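Local coordinates for SLT domain-containing protein (Bdellovibrio bacteriovorus HD100, PDB 6TAB) that is probably a lysozyme-like hydrolase that cleaves peptidoglycan with altered substrate specificity, helping this periplasmic predator to leave its prey cell, at residues F134-M139 with G168-S173; C182-T187 with L197-R202. All blocks are in the same frame, centred on the assembly; numbering follows the deposited sequence.

Contact 1: residues F134-M139 with G168-S173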
# COMPACT_ATOMS: atom_id res chain seq x y z
N PHE A 134 2.34 7.27 4.75
CA PHE A 134 3.78 7.05 4.69
C PHE A 134 4.09 5.62 4.19
O PHE A 134 4.94 5.39 3.29
CB PHE A 134 4.45 7.31 6.04
CG PHE A 134 5.96 7.16 5.98
CD1 PHE A 134 6.57 5.91 6.12
CD2 PHE A 134 6.78 8.24 5.66
CE1 PHE A 134 7.94 5.75 5.98
CE2 PHE A 134 8.16 8.07 5.51
CZ PHE A 134 8.74 6.84 5.66
N VAL A 135 3.45 4.59 4.79
CA VAL A 135 3.72 3.20 4.36
C VAL A 135 3.39 3.00 2.87
O VAL A 135 4.18 2.41 2.11
CB VAL A 135 3.01 2.17 5.25
CG1 VAL A 135 3.11 0.76 4.68
CG2 VAL A 135 3.57 2.22 6.68
N LEU A 136 2.23 3.53 2.42
CA LEU A 136 1.91 3.46 0.99
C LEU A 136 3.03 4.11 0.15
O LEU A 136 3.41 3.55 -0.92
CB LEU A 136 0.56 4.15 0.71
CG LEU A 136 -0.69 3.36 1.00
CD1 LEU A 136 -1.91 4.28 1.02
CD2 LEU A 136 -0.90 2.24 -0.04
N SER A 137 3.59 5.26 0.58
CA SER A 137 4.66 5.95 -0.18
C SER A 137 5.92 5.07 -0.24
O SER A 137 6.66 5.12 -1.25
CB SER A 137 4.92 7.36 0.33
OG SER A 137 5.68 7.39 1.55
N SER A 138 6.21 4.30 0.83
CA SER A 138 7.36 3.40 0.84
C SER A 138 7.15 2.23 -0.13
O SER A 138 8.11 1.74 -0.77
CB SER A 138 7.76 2.96 2.25
OG SER A 138 6.86 2.04 2.83
N MET A 139 5.91 1.73 -0.22
CA MET A 139 5.58 0.67 -1.20
C MET A 139 5.75 1.21 -2.64
O MET A 139 6.31 0.51 -3.52
CB MET A 139 4.17 0.14 -0.95
CG MET A 139 4.01 -0.53 0.42
SD MET A 139 2.25 -0.69 0.95
CE MET A 139 1.62 -1.70 -0.40
N GLY A 168 1.31 1.24 -13.06
CA GLY A 168 1.18 2.43 -12.20
C GLY A 168 1.96 2.35 -10.89
O GLY A 168 2.83 1.49 -10.68
N LEU A 169 1.60 3.27 -9.98
CA LEU A 169 2.40 3.55 -8.77
C LEU A 169 2.63 2.28 -7.93
O LEU A 169 3.74 2.07 -7.39
CB LEU A 169 1.75 4.66 -7.94
CG LEU A 169 1.76 6.06 -8.53
CD1 LEU A 169 1.08 7.01 -7.56
CD2 LEU A 169 3.18 6.52 -8.89
N LEU A 170 1.55 1.48 -7.71
CA LEU A 170 1.59 0.27 -6.84
C LEU A 170 1.61 -1.04 -7.65
O LEU A 170 1.49 -2.13 -7.09
CB LEU A 170 0.39 0.32 -5.87
CG LEU A 170 0.47 1.38 -4.77
CD1 LEU A 170 -0.88 1.56 -4.09
CD2 LEU A 170 1.56 1.05 -3.76
N GLN A 171 1.79 -0.95 -8.98
CA GLN A 171 1.95 -2.14 -9.83
C GLN A 171 0.74 -3.10 -9.63
O GLN A 171 0.88 -4.29 -9.34
CB GLN A 171 3.33 -2.78 -9.65
CG GLN A 171 4.45 -1.88 -10.24
CD GLN A 171 4.42 -1.85 -11.75
OE1 GLN A 171 4.87 -2.79 -12.41
NE2 GLN A 171 3.87 -0.78 -12.33
N ILE A 172 -0.45 -2.53 -9.84
CA ILE A 172 -1.74 -3.24 -9.79
C ILE A 172 -2.11 -3.64 -11.21
O ILE A 172 -1.74 -2.96 -12.18
CB ILE A 172 -2.82 -2.35 -9.11
CG1 ILE A 172 -2.41 -2.08 -7.64
CG2 ILE A 172 -4.23 -2.95 -9.23
CD1 ILE A 172 -3.20 -0.97 -6.95
N SER A 173 -2.85 -4.74 -11.36
CA SER A 173 -3.34 -5.20 -12.66
C SER A 173 -4.88 -5.11 -12.75
O SER A 173 -5.57 -5.10 -11.72
CB SER A 173 -2.82 -6.61 -12.99
OG SER A 173 -2.93 -7.49 -11.90
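Leu170 reaches the helix 125-144 with both of its methyl branches, each meeting a different residue one helical turn apart. CD2 of Leu170 lies 3.9 Å from CB of Met139, and CD1 of Leu170 lies 4.1 Å from CD2 of Leu136, the two leucine side chains crossing at about a right angle. With CG anti to the carbonyl carbon (chi1 -71°), the side chain of Leu170 sends its branched end toward the helix although its CB starts off at an angle to it. The backbones stay well apart, at 6.9 Å between the CA atoms of Met139 and Leu170, and the 131 Å² buried is shared among few groups.

The second shell fixes the loop. Gly168 to Gln171 form a type I turn, and O of Gly168 receives both the backbone N of Gln171 at 3.2 Å and its side-chain NE2 at 3.0 Å. The latter bond is almost straight, 178° at the hydrogen, uses a lone pair in the carbonyl plane and lies in the amide plane of Gln171, which, with a second bond from NE2 to Met150 O, should fix the amide's rotation. Gln171 and Ile172 form a G1 beta bulge at the end of strand 163-167. Leu170 itself is pinned through its backbone, N to Asn196 OD1 and O to Trp229 NE1. On the helix, Ser138 OG turns back on Val135 O at 2.8 Å, a carbonyl that also accepts Met139 N.

Chemically the contact divides in two: no hydrogen bond crosses between 134-139 and 168-173, where buried methyl and methylene groups meet, while Gly168 O and the N and O of Leu170 have polar partners. The helix and the loop after strand 163-167 are thus joined in the lysozyme-like core by dispersion and exclusion of water.

Contact 2: residues C182-T187 with L197-R202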
# COMPACT_ATOMS: atom_id res chain seq x y z
N CYS A 182 -12.41 -1.67 -7.56
CA CYS A 182 -11.62 -0.50 -7.96
C CYS A 182 -12.27 0.24 -9.14
O CYS A 182 -12.03 1.46 -9.27
CB CYS A 182 -10.15 -0.88 -8.20
SG CYS A 182 -9.34 -1.46 -6.67
N GLY A 183 -13.09 -0.44 -9.96
CA GLY A 183 -13.81 0.19 -11.05
C GLY A 183 -12.92 0.89 -12.09
O GLY A 183 -13.27 1.96 -12.57
N PHE A 184 -11.81 0.26 -12.48
CA PHE A 184 -11.00 0.72 -13.63
C PHE A 184 -11.77 0.47 -14.93
O PHE A 184 -12.05 -0.68 -15.27
CB PHE A 184 -9.65 -0.01 -13.66
CG PHE A 184 -8.76 0.21 -12.45
CD1 PHE A 184 -8.32 1.49 -12.08
CD2 PHE A 184 -8.24 -0.88 -11.77
CE1 PHE A 184 -7.45 1.65 -11.01
CE2 PHE A 184 -7.37 -0.72 -10.70
CZ PHE A 184 -6.95 0.55 -10.33
N LYS A 185 -12.08 1.52 -15.69
CA LYS A 185 -12.86 1.40 -16.94
C LYS A 185 -11.99 0.93 -18.12
O LYS A 185 -12.49 0.27 -19.03
CB LYS A 185 -13.58 2.72 -17.24
CG LYS A 185 -14.73 3.02 -16.27
CD LYS A 185 -15.64 4.14 -16.71
CE LYS A 185 -14.93 5.47 -16.91
NZ LYS A 185 -14.38 6.02 -15.65
N SER A 186 -10.70 1.28 -18.11
CA SER A 186 -9.73 0.92 -19.14
C SER A 186 -8.33 0.86 -18.53
O SER A 186 -8.12 1.28 -17.38
CB SER A 186 -9.74 1.89 -20.29
OG SER A 186 -9.11 3.12 -19.94
N THR A 187 -7.37 0.35 -19.30
CA THR A 187 -6.00 0.24 -18.79
C THR A 187 -5.42 1.64 -18.46
O THR A 187 -4.62 1.77 -17.52
CB THR A 187 -5.08 -0.56 -19.72
OG1 THR A 187 -5.10 0.06 -21.00
CG2 THR A 187 -5.49 -2.01 -19.79
N LEU A 197 -3.79 4.78 -6.24
CA LEU A 197 -3.64 4.85 -4.77
C LEU A 197 -4.95 4.44 -4.07
O LEU A 197 -4.92 3.72 -3.03
CB LEU A 197 -3.17 6.24 -4.34
CG LEU A 197 -1.74 6.59 -4.73
CD1 LEU A 197 -1.48 8.08 -4.53
CD2 LEU A 197 -0.70 5.75 -3.99
N SER A 198 -6.11 4.86 -4.60
CA SER A 198 -7.42 4.44 -4.01
C SER A 198 -7.58 2.92 -4.07
O SER A 198 -8.08 2.30 -3.08
CB SER A 198 -8.59 5.13 -4.66
OG SER A 198 -8.69 6.50 -4.26
N CYS A 199 -7.18 2.28 -5.18
CA CYS A 199 -7.22 0.81 -5.27
C CYS A 199 -6.30 0.16 -4.23
O CYS A 199 -6.71 -0.84 -3.56
CB CYS A 199 -6.87 0.34 -6.69
SG CYS A 199 -7.25 -1.43 -6.98
N GLY A 200 -5.09 0.70 -4.01
CA GLY A 200 -4.23 0.17 -2.96
C GLY A 200 -4.90 0.19 -1.58
O GLY A 200 -4.75 -0.77 -0.79
N ILE A 201 -5.60 1.29 -1.29
CA ILE A 201 -6.35 1.39 -0.02
C ILE A 201 -7.41 0.27 0.07
O ILE A 201 -7.54 -0.38 1.14
CB ILE A 201 -6.96 2.80 0.20
CG1 ILE A 201 -5.86 3.86 0.35
CG2 ILE A 201 -7.87 2.79 1.38
CD1 ILE A 201 -6.32 5.29 0.16
N ARG A 202 -8.18 0.03 -1.00
CA ARG A 202 -9.19 -1.05 -1.00
C ARG A 202 -8.53 -2.42 -0.72
O ARG A 202 -9.14 -3.26 -0.00
CB ARG A 202 -9.97 -1.11 -2.32
CG ARG A 202 -10.89 0.07 -2.60
CD ARG A 202 -11.61 -0.09 -3.95
NE ARG A 202 -12.56 0.97 -4.25
CZ ARG A 202 -13.87 0.96 -3.97
NH1 ARG A 202 -14.40 -0.01 -3.23
NH2 ARG A 202 -14.64 1.94 -4.43
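Cys182 and Cys199 meet with different first torsions: SG of Cys182 stands anti to its carbonyl carbon (chi1 -65°), whereas SG of Cys199 stands anti to the backbone N (chi1 -167°) and leaves the helix toward the loop. The sulfurs bond at 2.1 Å between SG of Cys182 and SG of Cys199, with a torsion of 81° about the S-S bond, near the perpendicular setting that an unstrained disulfide prefers. The CA atoms of Cys182 and Cys199 are accordingly only 5.3 Å apart, and the crosslink closes a covalent ring spanning sixteen intervening residues, the last of them already in helix 193-211.

Phe184 packs mainly against Cys199. Its CZ lies 3.6 Å from CB of Cys199, and SG of Cys199 approaches the ring obliquely, 4.8 Å from the centroid of Phe184, a sulfur-aromatic contact. CB of Cys182 lies 3.7 Å above the plane of the Phe184 ring, displaced toward its rim, so the ring touches both halves of the bridge. Three residues further along the helix, Arg202 extends from CG to NE beside the disulfide; its CD is 3.8 Å from SG of Cys182, and the backbone N of Cys182 lies over one face of the guanidinium. No hydrogen bond joins the two segments, so the covalent bond and this packing carry the contact.

Around the bridge, Asn178 OD1 accepts from Phe184 N, holding the loop against the end of helix 174-178, and Asp189 OD2 accepts from Ser186 N. The crosslink therefore ties the loop between helices 174-178 and 193-211 to the latter, whose segment 197-202 packs through Ser198, Ile201 and Arg202 on helix 87-101 and through Leu197 and Ile201 on helix 125-144.

Overall arrangement
Contact 1 and contact 2 lie in series along the chain, both within the transglycosylase SLT domain, with centres about 12 Å apart. Contact 1 is the deeper, its centre about 5 Å from that of the chain against about 12 Å for contact 2. They adjoin where 168-173 packs on 197-202: Leu170 CD1 is 3.8 Å from Gly200 CA, Ile172 CD1 is 3.9 Å from Cys199 CB, and Leu169 CD1 is 4.0 Å from Leu197 CG. Leu170 therefore sits between helices 125-144 and 193-211, touching both, and the second of these is crosslinked to 182-187. Both contacts are structural packing, and their geometry alone gives no catalytic role.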